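Local coordinates for 14-3-3 protein (Cryptosporidium parvum, PDB 3EFZ) that probably binds phosphoserine-containing partner proteins as a dimeric, all-helical 14-3-3 adaptor in cell regulation, at residues 72-77 and 114-119; 153-158 and 165-170; 197-202 and 246-251. All coordinates share one frame; numbering follows the deposited sequence.

Contact 1: 72-77 and 114-119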
# COMPACT_ATOMS: atom_id res chain seq x y z
N ARG B 72 -1.62 -6.22 6.18
CA ARG B 72 -0.29 -6.04 6.78
C ARG B 72 0.47 -5.03 5.92
O ARG B 72 1.15 -4.14 6.43
CB ARG B 72 0.47 -7.38 6.75
CG ARG B 72 1.59 -7.59 7.73
CD ARG B 72 2.89 -6.79 7.59
NE ARG B 72 3.27 -6.43 6.23
CZ ARG B 72 4.49 -6.01 5.87
NH1 ARG B 72 5.47 -5.94 6.77
NH2 ARG B 72 4.73 -5.68 4.60
N ASN B 73 0.35 -5.21 4.61
CA ASN B 73 1.09 -4.43 3.63
C ASN B 73 0.52 -3.02 3.59
O ASN B 73 1.26 -2.05 3.65
CB ASN B 73 1.06 -5.09 2.25
CG ASN B 73 1.92 -6.36 2.17
OD1 ASN B 73 2.77 -6.65 3.02
ND2 ASN B 73 1.69 -7.13 1.11
N ARG B 74 -0.80 -2.92 3.53
CA ARG B 74 -1.46 -1.62 3.68
C ARG B 74 -0.99 -0.82 4.91
O ARG B 74 -0.72 0.37 4.81
CB ARG B 74 -2.98 -1.81 3.74
CG ARG B 74 -3.76 -0.69 4.45
CD ARG B 74 -5.21 -0.63 3.95
NE ARG B 74 -6.07 0.19 4.80
CZ ARG B 74 -6.39 1.46 4.59
NH1 ARG B 74 -7.20 2.08 5.45
NH2 ARG B 74 -5.93 2.12 3.51
N VAL B 75 -0.97 -1.48 6.06
CA VAL B 75 -0.61 -0.85 7.35
C VAL B 75 0.86 -0.36 7.36
O VAL B 75 1.18 0.67 7.93
CB VAL B 75 -0.88 -1.85 8.54
CG1 VAL B 75 -0.03 -1.52 9.74
CG2 VAL B 75 -2.32 -1.83 8.94
N THR B 76 1.72 -1.14 6.73
CA THR B 76 3.11 -0.75 6.47
C THR B 76 3.16 0.48 5.55
O THR B 76 3.93 1.42 5.80
CB THR B 76 3.90 -1.93 5.87
OG1 THR B 76 3.74 -3.06 6.73
CG2 THR B 76 5.39 -1.63 5.79
N SER B 77 2.33 0.49 4.51
CA SER B 77 2.27 1.66 3.64
C SER B 77 1.68 2.89 4.35
O SER B 77 2.14 3.97 4.11
CB SER B 77 1.55 1.39 2.32
OG SER B 77 2.25 0.41 1.56
N GLU B 114 -3.20 6.93 11.72
CA GLU B 114 -2.85 6.19 12.92
C GLU B 114 -4.03 5.39 13.50
O GLU B 114 -3.81 4.27 13.95
CB GLU B 114 -2.16 7.09 13.99
CG GLU B 114 -0.84 7.69 13.48
CD GLU B 114 0.12 8.14 14.56
OE1 GLU B 114 -0.29 8.83 15.51
OE2 GLU B 114 1.33 7.82 14.44
N GLU B 115 -5.25 5.94 13.49
CA GLU B 115 -6.47 5.19 13.85
C GLU B 115 -6.53 3.92 12.99
O GLU B 115 -6.70 2.83 13.51
CB GLU B 115 -7.76 6.05 13.71
CG GLU B 115 -8.06 6.99 14.93
CD GLU B 115 -9.12 8.12 14.70
OE1 GLU B 115 -9.44 8.85 15.69
OE2 GLU B 115 -9.64 8.30 13.56
N SER B 116 -6.31 4.07 11.68
CA SER B 116 -6.27 2.96 10.72
C SER B 116 -5.20 1.90 11.00
O SER B 116 -5.50 0.71 10.97
CB SER B 116 -6.12 3.51 9.29
OG SER B 116 -7.37 4.00 8.85
N ILE B 117 -3.96 2.32 11.27
CA ILE B 117 -2.93 1.36 11.65
C ILE B 117 -3.40 0.59 12.90
O ILE B 117 -3.28 -0.62 12.92
CB ILE B 117 -1.58 2.03 11.96
CG1 ILE B 117 -0.99 2.66 10.70
CG2 ILE B 117 -0.60 1.02 12.66
CD1 ILE B 117 0.09 3.72 11.04
N LEU B 118 -3.91 1.29 13.92
CA LEU B 118 -4.40 0.64 15.16
C LEU B 118 -5.50 -0.38 14.93
O LEU B 118 -5.43 -1.50 15.43
CB LEU B 118 -4.90 1.66 16.18
CG LEU B 118 -3.89 2.66 16.73
CD1 LEU B 118 -4.62 3.65 17.60
CD2 LEU B 118 -2.75 1.97 17.51
N LEU B 119 -6.54 0.02 14.20
CA LEU B 119 -7.71 -0.80 13.97
C LEU B 119 -7.41 -1.98 13.06
O LEU B 119 -7.81 -3.11 13.36
CB LEU B 119 -8.86 0.03 13.40
CG LEU B 119 -9.54 0.99 14.39
CD1 LEU B 119 -10.46 1.98 13.68
CD2 LEU B 119 -10.31 0.22 15.46
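Arg74 brings its guanidinium to Ser116 obliquely, neither squarely over a face nor at the edge, with NH1 and OG 3.9 Å apart; this is proximity without a hydrogen bond. The group gets there on a long arm: CG stands opposite the backbone N (chi1 156°) and the chain stays extended to NE. Its charge is met instead by Glu120 of the same chain, which forms a salt bridge with NE. A second guanidinium, that of Arg72, has close neighbours within helix 63-81. Thr76 OG1 lies 3.2 Å above its plane, over the centre, while Asn73 CG is at its edge. Arg72 NH2 donates to Asn73 OD1 at 2.7 Å, slightly out of the guanidinium plane. Thr76 OG1 also donates to Arg72 O at 2.8 Å, reaching this oxygen from the face opposite the one used by Thr76 N.

Across the helices the real touching is apolar. Val75 CG1 meets Ile117 CG2 at 3.9 Å, the two side chains slanting past each other, and Ile117 CG1 lies 4.0 Å from Val75 O. The CA atoms of Val75 and Ile117 are only 5.4 Å apart. Tyr154 and Ile158 of helix 138-158 extend this cluster. The second subunit is also close: Ser116 OG is hydrogen-bonded to its Ser77 O, and Ser77 OG to its Glu120. Val75 and Ile117 thus form the apolar part, Arg74 and Ser116 the polar part. No hydrogen bond joins the segments directly; one step beyond, the Arg74-Glu120 salt bridge links the same two helices.

Contact 2: 153-158 and 165-170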
# COMPACT_ATOMS: atom_id res chain seq x y z
N ARG B 153 4.66 -3.43 17.56
CA ARG B 153 5.67 -2.35 17.48
C ARG B 153 5.07 -1.12 16.82
O ARG B 153 5.34 0.01 17.26
CB ARG B 153 6.94 -2.83 16.73
CG ARG B 153 8.00 -1.74 16.43
CD ARG B 153 9.39 -2.36 16.08
NE ARG B 153 9.32 -3.27 14.92
CZ ARG B 153 9.41 -2.87 13.65
NH1 ARG B 153 9.59 -1.58 13.36
NH2 ARG B 153 9.31 -3.77 12.67
N TYR B 154 4.25 -1.33 15.79
CA TYR B 154 3.57 -0.22 15.13
C TYR B 154 2.58 0.48 16.05
O TYR B 154 2.47 1.70 16.01
CB TYR B 154 2.82 -0.68 13.87
CG TYR B 154 3.68 -1.24 12.74
CD1 TYR B 154 5.08 -1.15 12.73
CD2 TYR B 154 3.06 -1.86 11.65
CE1 TYR B 154 5.82 -1.67 11.67
CE2 TYR B 154 3.78 -2.36 10.59
CZ TYR B 154 5.15 -2.28 10.60
OH TYR B 154 5.79 -2.80 9.50
N LYS B 155 1.84 -0.29 16.86
CA LYS B 155 0.82 0.28 17.76
C LYS B 155 1.54 1.11 18.82
O LYS B 155 1.09 2.19 19.18
CB LYS B 155 -0.03 -0.81 18.45
CG LYS B 155 -0.89 -1.70 17.55
CD LYS B 155 -1.87 -2.52 18.41
CE LYS B 155 -2.64 -3.52 17.57
NZ LYS B 155 -3.73 -4.22 18.34
N ALA B 156 2.66 0.56 19.29
CA ALA B 156 3.55 1.18 20.27
C ALA B 156 4.11 2.53 19.83
O ALA B 156 4.41 3.37 20.67
CB ALA B 156 4.70 0.21 20.60
N GLU B 157 4.28 2.73 18.52
CA GLU B 157 4.74 4.01 17.96
C GLU B 157 3.63 5.07 17.99
O GLU B 157 3.90 6.28 17.90
CB GLU B 157 5.22 3.83 16.51
CG GLU B 157 6.36 2.86 16.31
CD GLU B 157 6.70 2.65 14.82
OE1 GLU B 157 5.80 2.83 13.97
OE2 GLU B 157 7.85 2.29 14.51
N ILE B 158 2.39 4.59 18.07
CA ILE B 158 1.21 5.44 18.04
C ILE B 158 0.69 5.73 19.46
O ILE B 158 0.37 6.87 19.78
CB ILE B 158 0.06 4.78 17.22
CG1 ILE B 158 0.52 4.56 15.76
CG2 ILE B 158 -1.23 5.61 17.30
CD1 ILE B 158 -0.50 3.88 14.89
N ASN B 165 3.49 1.01 26.60
CA ASN B 165 4.33 0.05 27.29
C ASN B 165 3.82 -1.39 27.20
O ASN B 165 4.61 -2.32 27.08
CB ASN B 165 4.56 0.46 28.75
CG ASN B 165 5.52 1.64 28.88
OD1 ASN B 165 6.30 1.94 27.97
ND2 ASN B 165 5.48 2.31 30.03
N GLN B 166 2.50 -1.56 27.24
CA GLN B 166 1.90 -2.88 27.08
C GLN B 166 2.12 -3.41 25.67
O GLN B 166 2.36 -4.59 25.50
CB GLN B 166 0.40 -2.88 27.39
CG GLN B 166 -0.02 -2.45 28.79
CD GLN B 166 -1.48 -2.00 28.82
OE1 GLN B 166 -1.86 -1.07 29.55
NE2 GLN B 166 -2.31 -2.64 27.99
N CYS B 167 2.02 -2.54 24.65
CA CYS B 167 2.31 -2.98 23.28
C CYS B 167 3.78 -3.33 23.10
O CYS B 167 4.10 -4.27 22.37
CB CYS B 167 1.89 -1.94 22.21
SG CYS B 167 0.11 -1.76 22.05
N ILE B 168 4.67 -2.58 23.74
CA ILE B 168 6.10 -2.91 23.67
C ILE B 168 6.33 -4.27 24.34
O ILE B 168 7.04 -5.13 23.79
CB ILE B 168 6.99 -1.81 24.29
CG1 ILE B 168 6.96 -0.55 23.42
CG2 ILE B 168 8.43 -2.31 24.44
CD1 ILE B 168 7.32 0.73 24.15
N LYS B 169 5.71 -4.48 25.50
CA LYS B 169 5.80 -5.76 26.18
C LYS B 169 5.28 -6.92 25.33
O LYS B 169 5.95 -7.94 25.24
CB LYS B 169 5.14 -5.75 27.56
CG LYS B 169 5.44 -7.05 28.31
CD LYS B 169 4.86 -7.11 29.70
CE LYS B 169 5.14 -8.51 30.29
NZ LYS B 169 4.68 -9.62 29.36
N GLN B 170 4.12 -6.76 24.68
CA GLN B 170 3.57 -7.78 23.77
C GLN B 170 4.47 -8.03 22.56
O GLN B 170 4.52 -9.15 22.08
CB GLN B 170 2.16 -7.45 23.26
CG GLN B 170 1.01 -7.48 24.28
CD GLN B 170 -0.34 -7.09 23.66
OE1 GLN B 170 -0.90 -7.84 22.85
NE2 GLN B 170 -0.87 -5.94 24.05
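Lys155 O accepts a hydrogen bond from Ile158 N at 2.9 Å, while the side chain of the same lysine turns to Cys167 on the next helix. Its CB rests on Cys167 SG at 3.7 Å, so the base of the chain does the touching; beyond CG the lysine runs extended to Glu122, with which NZ forms a salt bridge. The sulfur is placed for this by a chi1 of -70°, which sets SG opposite the carbonyl carbon of Cys167 and beside its backbone N.

Next to this pair, Ala156 CB fits against two residues at once. Ile168 CG1 approaches it to 3.7 Å and Cys167 CB to 3.9 Å, both apolar contacts. The single methyl of Ala156 goes with a close passage of the backbones: the CA atoms of Ala156 and Cys167 are 5.3 Å apart, and Cys167 CB reaches to 3.9 Å from the amide Ala156 N. No hydrogen bond crosses between the segments, and all four touching residues are buried.

Arg153 and Glu157 point away from this seam. Arg153 is a predicted phosphoserine contact, and its NE is hydrogen-bonded to Tyr175 OH of helix 161-185; Glu157 forms a salt bridge with Arg79, the other predicted phosphoserine contact.

In the fold this is a helical hairpin: helices 138-158 and 161-185 follow each other and run antiparallel at 162°, their local axes 8.1 Å apart. Ile158 leans on helix 100-131, Tyr154 on helix 63-81, and Arg153 on Ile204 of helix 193-207.

Contact 3: 197-202 and 246-251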
# COMPACT_ATOMS: atom_id res chain seq x y z
N ALA B 197 15.81 -11.65 9.98
CA ALA B 197 14.78 -10.62 9.86
C ALA B 197 14.13 -10.40 11.21
O ALA B 197 13.71 -9.28 11.54
CB ALA B 197 13.72 -11.01 8.81
N THR B 198 14.03 -11.47 11.98
CA THR B 198 13.44 -11.40 13.30
C THR B 198 14.35 -10.68 14.29
O THR B 198 13.89 -9.82 15.04
CB THR B 198 13.02 -12.80 13.82
OG1 THR B 198 12.32 -13.49 12.76
CG2 THR B 198 12.09 -12.67 15.03
N ILE B 199 15.64 -11.03 14.27
CA ILE B 199 16.69 -10.33 15.01
C ILE B 199 16.65 -8.82 14.72
O ILE B 199 16.72 -8.01 15.66
CB ILE B 199 18.10 -10.91 14.67
CG1 ILE B 199 18.21 -12.39 15.08
CG2 ILE B 199 19.25 -10.03 15.26
CD1 ILE B 199 18.44 -12.64 16.59
N LEU B 200 16.54 -8.46 13.44
CA LEU B 200 16.58 -7.07 13.00
C LEU B 200 15.42 -6.25 13.53
O LEU B 200 15.63 -5.13 14.00
CB LEU B 200 16.64 -6.96 11.46
CG LEU B 200 16.59 -5.53 10.87
CD1 LEU B 200 17.84 -4.70 11.20
CD2 LEU B 200 16.35 -5.53 9.35
N ASN B 201 14.20 -6.79 13.43
CA ASN B 201 13.03 -6.09 13.95
C ASN B 201 13.03 -5.95 15.48
O ASN B 201 12.62 -4.91 16.01
CB ASN B 201 11.76 -6.73 13.40
CG ASN B 201 11.54 -6.40 11.92
OD1 ASN B 201 12.45 -5.97 11.23
ND2 ASN B 201 10.33 -6.61 11.44
N TYR B 202 13.51 -6.99 16.16
CA TYR B 202 13.69 -6.96 17.62
C TYR B 202 14.75 -5.94 17.99
O TYR B 202 14.57 -5.20 18.95
CB TYR B 202 14.05 -8.35 18.16
CG TYR B 202 13.94 -8.55 19.67
CD1 TYR B 202 13.30 -7.62 20.50
CD2 TYR B 202 14.46 -9.70 20.26
CE1 TYR B 202 13.19 -7.82 21.87
CE2 TYR B 202 14.36 -9.91 21.64
CZ TYR B 202 13.72 -8.96 22.43
OH TYR B 202 13.62 -9.18 23.79
N LYS B 246 24.27 -7.30 6.19
CA LYS B 246 24.78 -5.99 5.81
C LYS B 246 24.06 -4.89 6.59
O LYS B 246 24.72 -4.02 7.16
CB LYS B 246 24.64 -5.75 4.30
CG LYS B 246 25.32 -4.47 3.82
CD LYS B 246 25.05 -4.18 2.35
CE LYS B 246 25.96 -3.08 1.83
NZ LYS B 246 25.79 -1.78 2.54
N ILE B 247 22.73 -4.93 6.61
CA ILE B 247 21.91 -3.96 7.33
C ILE B 247 22.26 -3.92 8.82
O ILE B 247 22.38 -2.85 9.41
CB ILE B 247 20.39 -4.21 7.14
CG1 ILE B 247 19.99 -4.03 5.67
CG2 ILE B 247 19.57 -3.27 8.04
CD1 ILE B 247 18.65 -4.66 5.30
N LEU B 248 22.44 -5.11 9.41
CA LEU B 248 22.82 -5.23 10.82
C LEU B 248 24.20 -4.62 11.09
O LEU B 248 24.39 -3.91 12.08
CB LEU B 248 22.75 -6.69 11.29
CG LEU B 248 21.37 -7.32 11.52
CD1 LEU B 248 21.44 -8.83 11.49
CD2 LEU B 248 20.76 -6.84 12.83
N ARG B 249 25.15 -4.92 10.21
CA ARG B 249 26.50 -4.37 10.30
C ARG B 249 26.54 -2.85 10.12
O ARG B 249 27.20 -2.16 10.89
CB ARG B 249 27.42 -5.02 9.27
CG ARG B 249 27.94 -6.38 9.69
CD ARG B 249 28.99 -6.88 8.71
NE ARG B 249 29.79 -7.97 9.27
CZ ARG B 249 29.62 -9.26 9.00
NH1 ARG B 249 28.66 -9.66 8.17
NH2 ARG B 249 30.42 -10.16 9.56
N ASP B 250 25.83 -2.36 9.11
CA ASP B 250 25.74 -0.92 8.83
C ASP B 250 25.19 -0.16 10.03
O ASP B 250 25.65 0.95 10.33
CB ASP B 250 24.85 -0.66 7.62
CG ASP B 250 25.49 -1.10 6.31
OD1 ASP B 250 26.67 -1.52 6.32
OD2 ASP B 250 24.80 -1.04 5.26
N ASN B 251 24.22 -0.75 10.71
CA ASN B 251 23.59 -0.09 11.84
C ASN B 251 24.46 -0.05 13.09
O ASN B 251 24.46 0.96 13.80
CB ASN B 251 22.22 -0.70 12.12
CG ASN B 251 21.16 -0.13 11.23
OD1 ASN B 251 20.45 0.79 11.61
ND2 ASN B 251 21.06 -0.66 10.01
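Leu200 meets Ile247 and Leu248 between two parallel-running helices of the C-terminal half of the 14-3-3 fold, 193-207 and 239-256, whose local axes lie 10.7 Å apart and cross at 29°. Its CB points at the partner helix, and CG continues outward, opposite the backbone N (chi1 176°). From there the two methyls diverge. CD1 touches both partners, Ile247 CG2 at 3.9 Å and Leu248 CD2 at 4.0 Å, whereas CD2 reaches Ile247 CG2 alone, at 4.1 Å. The leucine crosses Ile247 at about a right angle and Leu248 on a slant. Leu248 CD2 also comes to Ile199 CG2 at a looser 4.3 Å, on the inner side where Phe219 and Ala223 of helix 213-228 back Ile199.

The seam runs from the buried Ile199 and Leu248 to the exposed Ile247. As in other 14-3-3 proteins, Leu200, Ile247 and Asn251 probably belong to the wall of the ligand groove, near the arginines predicted to contact phosphoserine. Asn251 is anchored one turn along: its ND2 donates to Ile247 O at 2.6 Å and a nearly straight 168°, the acceptor lying in the amide plane.

The three contacts come in series along the chain, each closing before the next opens, within one all-helical 14-3-3 fold. Contacts 1 and 2, with centres about 14 Å apart, touch where Val75 packs on Tyr154 and Ile117 on Ile158; helices 100-131 and 138-158 also follow each other in the chain. Contacts 2 and 3 have centres about 19 Å apart and meet through Arg153 and Asn201. Contacts 1 and 3, about 23 Å between centres, lie across the chain's centre and do not touch. Contact 1 lies beside the second subunit, contact 2 packs the helix carrying Arg153, predicted to contact phosphoserine, against helix 161-185, and contact 3 joins helices that probably line another part of the groove.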